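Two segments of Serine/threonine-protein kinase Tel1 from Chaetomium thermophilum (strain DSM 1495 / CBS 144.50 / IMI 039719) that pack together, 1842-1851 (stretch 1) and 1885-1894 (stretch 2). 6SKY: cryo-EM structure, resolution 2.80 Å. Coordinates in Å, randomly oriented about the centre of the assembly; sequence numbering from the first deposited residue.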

# COMPACT_ATOMS: atom_id res chain seq x y z
N LEU A 1842 -39.22 -1.15 -33.71
CA LEU A 1842 -38.49 -0.38 -34.72
C LEU A 1842 -37.00 -0.68 -34.68
O LEU A 1842 -36.36 -0.87 -35.72
CB LEU A 1842 -38.72 1.11 -34.51
CG LEU A 1842 -39.84 1.72 -35.32
CD1 LEU A 1842 -39.87 3.20 -35.05
CD2 LEU A 1842 -39.60 1.45 -36.78
N ILE A 1843 -36.43 -0.72 -33.48
CA ILE A 1843 -35.01 -1.01 -33.35
C ILE A 1843 -34.70 -2.42 -33.84
O ILE A 1843 -33.69 -2.64 -34.52
CB ILE A 1843 -34.57 -0.81 -31.89
CG1 ILE A 1843 -34.57 0.67 -31.56
CG2 ILE A 1843 -33.22 -1.40 -31.66
CD1 ILE A 1843 -34.81 0.95 -30.13
N ASN A 1844 -35.56 -3.38 -33.52
CA ASN A 1844 -35.34 -4.74 -34.00
C ASN A 1844 -35.48 -4.85 -35.51
O ASN A 1844 -34.80 -5.66 -36.13
CB ASN A 1844 -36.28 -5.70 -33.31
CG ASN A 1844 -35.80 -6.09 -31.95
OD1 ASN A 1844 -36.51 -5.98 -30.97
ND2 ASN A 1844 -34.57 -6.55 -31.88
N THR A 1845 -36.34 -4.04 -36.12
CA THR A 1845 -36.42 -4.04 -37.58
C THR A 1845 -35.15 -3.49 -38.20
O THR A 1845 -34.66 -4.03 -39.19
CB THR A 1845 -37.62 -3.24 -38.05
OG1 THR A 1845 -38.80 -3.75 -37.42
CG2 THR A 1845 -37.78 -3.36 -39.53
N ILE A 1846 -34.61 -2.40 -37.65
CA ILE A 1846 -33.34 -1.87 -38.15
C ILE A 1846 -32.24 -2.91 -38.04
O ILE A 1846 -31.46 -3.14 -38.98
CB ILE A 1846 -32.97 -0.59 -37.39
CG1 ILE A 1846 -33.98 0.52 -37.68
CG2 ILE A 1846 -31.60 -0.13 -37.78
CD1 ILE A 1846 -33.71 1.77 -36.91
N LEU A 1847 -32.16 -3.58 -36.89
CA LEU A 1847 -31.16 -4.62 -36.71
C LEU A 1847 -31.33 -5.73 -37.73
O LEU A 1847 -30.36 -6.20 -38.32
CB LEU A 1847 -31.24 -5.20 -35.30
CG LEU A 1847 -30.71 -4.37 -34.16
CD1 LEU A 1847 -30.85 -5.16 -32.90
CD2 LEU A 1847 -29.27 -4.05 -34.42
N TYR A 1848 -32.57 -6.18 -37.95
CA TYR A 1848 -32.80 -7.25 -38.91
C TYR A 1848 -32.40 -6.84 -40.31
O TYR A 1848 -31.85 -7.64 -41.07
CB TYR A 1848 -34.25 -7.69 -38.88
CG TYR A 1848 -34.59 -8.72 -39.92
CD1 TYR A 1848 -34.23 -10.03 -39.75
CD2 TYR A 1848 -35.26 -8.37 -41.07
CE1 TYR A 1848 -34.52 -10.96 -40.69
CE2 TYR A 1848 -35.55 -9.29 -42.02
CZ TYR A 1848 -35.18 -10.59 -41.82
OH TYR A 1848 -35.48 -11.53 -42.76
N LEU A 1849 -32.68 -5.60 -40.69
CA LEU A 1849 -32.31 -5.15 -42.02
C LEU A 1849 -30.80 -5.06 -42.18
O LEU A 1849 -30.29 -5.19 -43.30
CB LEU A 1849 -32.94 -3.81 -42.33
CG LEU A 1849 -34.42 -3.79 -42.69
CD1 LEU A 1849 -34.87 -2.37 -42.76
CD2 LEU A 1849 -34.66 -4.48 -43.99
N ARG A 1850 -30.07 -4.84 -41.10
CA ARG A 1850 -28.61 -4.86 -41.18
C ARG A 1850 -28.03 -6.22 -41.52
O ARG A 1850 -26.84 -6.29 -41.84
CB ARG A 1850 -28.01 -4.39 -39.87
CG ARG A 1850 -27.66 -2.94 -39.82
CD ARG A 1850 -27.00 -2.64 -38.51
NE ARG A 1850 -26.12 -3.74 -38.11
CZ ARG A 1850 -24.83 -3.80 -38.38
NH1 ARG A 1850 -24.25 -2.83 -39.07
NH2 ARG A 1850 -24.11 -4.84 -37.98
N THR A 1851 -28.80 -7.30 -41.46
CA THR A 1851 -28.28 -8.63 -41.75
C THR A 1851 -28.70 -9.14 -43.12
O THR A 1851 -28.39 -10.29 -43.44
CB THR A 1851 -28.73 -9.63 -40.69
OG1 THR A 1851 -30.11 -9.92 -40.86
CG2 THR A 1851 -28.53 -9.07 -39.31
N LYS A 1885 -26.17 -3.23 -25.49
CA LYS A 1885 -25.25 -3.71 -26.51
C LYS A 1885 -25.68 -3.24 -27.89
O LYS A 1885 -24.84 -2.87 -28.72
CB LYS A 1885 -25.16 -5.22 -26.46
CG LYS A 1885 -24.50 -5.73 -25.20
CD LYS A 1885 -24.78 -7.18 -25.01
CE LYS A 1885 -23.87 -7.78 -23.98
NZ LYS A 1885 -23.83 -6.94 -22.77
N VAL A 1886 -26.99 -3.23 -28.15
CA VAL A 1886 -27.51 -2.65 -29.38
C VAL A 1886 -27.17 -1.17 -29.45
O VAL A 1886 -26.79 -0.65 -30.51
CB VAL A 1886 -29.02 -2.89 -29.47
CG1 VAL A 1886 -29.56 -2.35 -30.75
CG2 VAL A 1886 -29.32 -4.36 -29.37
N ALA A 1887 -27.27 -0.47 -28.32
CA ALA A 1887 -26.94 0.94 -28.28
C ALA A 1887 -25.47 1.18 -28.56
O ALA A 1887 -25.11 2.15 -29.24
CB ALA A 1887 -27.32 1.53 -26.93
N LEU A 1888 -24.60 0.32 -28.05
CA LEU A 1888 -23.17 0.46 -28.32
C LEU A 1888 -22.86 0.21 -29.79
O LEU A 1888 -22.05 0.92 -30.38
CB LEU A 1888 -22.38 -0.50 -27.43
CG LEU A 1888 -20.87 -0.46 -27.54
CD1 LEU A 1888 -20.35 0.92 -27.29
CD2 LEU A 1888 -20.29 -1.40 -26.55
N LEU A 1889 -23.49 -0.80 -30.39
CA LEU A 1889 -23.29 -1.01 -31.82
C LEU A 1889 -23.74 0.19 -32.64
O LEU A 1889 -23.05 0.61 -33.58
CB LEU A 1889 -24.03 -2.27 -32.26
CG LEU A 1889 -24.03 -2.61 -33.74
CD1 LEU A 1889 -22.64 -2.86 -34.26
CD2 LEU A 1889 -24.87 -3.81 -33.97
N PHE A 1890 -24.89 0.77 -32.30
CA PHE A 1890 -25.34 1.95 -33.02
C PHE A 1890 -24.42 3.14 -32.80
O PHE A 1890 -24.19 3.92 -33.72
CB PHE A 1890 -26.76 2.32 -32.60
CG PHE A 1890 -27.81 1.43 -33.17
CD1 PHE A 1890 -27.64 0.85 -34.40
CD2 PHE A 1890 -28.96 1.17 -32.46
CE1 PHE A 1890 -28.61 0.04 -34.91
CE2 PHE A 1890 -29.92 0.36 -32.98
CZ PHE A 1890 -29.75 -0.21 -34.20
N ALA A 1891 -23.88 3.29 -31.59
CA ALA A 1891 -22.96 4.39 -31.33
C ALA A 1891 -21.68 4.25 -32.14
O ALA A 1891 -21.12 5.24 -32.60
CB ALA A 1891 -22.64 4.44 -29.84
N GLU A 1892 -21.22 3.02 -32.34
CA GLU A 1892 -20.03 2.82 -33.16
C GLU A 1892 -20.32 3.10 -34.63
O GLU A 1892 -19.49 3.70 -35.32
CB GLU A 1892 -19.50 1.41 -32.97
CG GLU A 1892 -19.14 1.15 -31.55
CD GLU A 1892 -17.79 0.52 -31.41
OE1 GLU A 1892 -17.18 0.21 -32.45
OE2 GLU A 1892 -17.34 0.34 -30.26
N LEU A 1893 -21.48 2.68 -35.13
CA LEU A 1893 -21.85 3.03 -36.50
C LEU A 1893 -21.95 4.55 -36.67
O LEU A 1893 -21.54 5.09 -37.70
CB LEU A 1893 -23.15 2.36 -36.88
CG LEU A 1893 -23.13 0.84 -36.87
CD1 LEU A 1893 -24.47 0.29 -37.24
CD2 LEU A 1893 -22.10 0.33 -37.82
N ALA A 1894 -22.47 5.25 -35.67
CA ALA A 1894 -22.54 6.70 -35.74
C ALA A 1894 -21.14 7.32 -35.79
O ALA A 1894 -20.87 8.21 -36.60
CB ALA A 1894 -23.31 7.24 -34.54

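What meets the first helix where stretch 2 begins? Lys 1885 lies out of reach, so the contact opens with Val 1886, whose CA-to-CB bond points toward stretch 1. Its CG1 methyl touches two residues one helical turn apart: it lies 3.9 Å from CG2 of Ile 1843 and 3.8 Å from CD1 of Leu 1847. A short, branched side chain suits this place, because here the backbones come near each other, with the CA atoms of Val 1886 and Leu 1847 8.4 Å apart. Ala 1887 and Leu 1888 then turn out of reach as the helix rotates.

How does the next turn of stretch 2 continue the contact? Leu 1889 also points toward stretch 1, with chi1 in t and chi2 in p. Its CD2 approaches CD2 of Leu 1847 at 4.4 Å, a looser fit than that of Val 1886, and lies 4.2 Å from NH2 of Arg 1850. One methyl therefore adjoins both a buried leucine and the guanidinium of a partly exposed arginine.

Why does Phe 1890 contribute so much when its CA-to-CB bond points sideways? With chi1 in m, the ring reaches back to stretch 1, and 69 Å² of the residue is covered there, the largest share of any residue in the pair. Three aliphatic side chains of stretch 1 meet its far end. CG2 of Ile 1843 sits at the ring edge, 4.0 Å from CE2 of Phe 1890, while CZ of Phe 1890 lies 4.0 Å from CG2 of Ile 1846 and 3.9 Å from CD2 of Leu 1847. A long, flat, apolar side chain can span the gap between helices whose axes come no closer than 12.1 Å. Leu 1847 matches it from the other side: its bond too points sideways, yet its end comes nearer, and CD2 lies beside Leu 1889 and Phe 1890 while both methyls lie near CG1 of Val 1886.

What closes the contact as the helices cross at 57°? After Ala 1891 and Glu 1892, which do not touch stretch 1, Leu 1893 points toward it and places CD1 3.6 Å from NH1 of Arg 1850. The arginine extends through a t chi2 before bending at chi3 (p), so its guanidinium lies obliquely to the methyls of Leu 1889 and Leu 1893. Its length lets it reach both leucines, and its charged end suits a residue that is partly exposed. No hydrogen bond joins the stretches; the 343 Å² they bury rests on van der Waals packing, mostly between apolar side chains, while backbone hydrogen bonds hold each helix in shape.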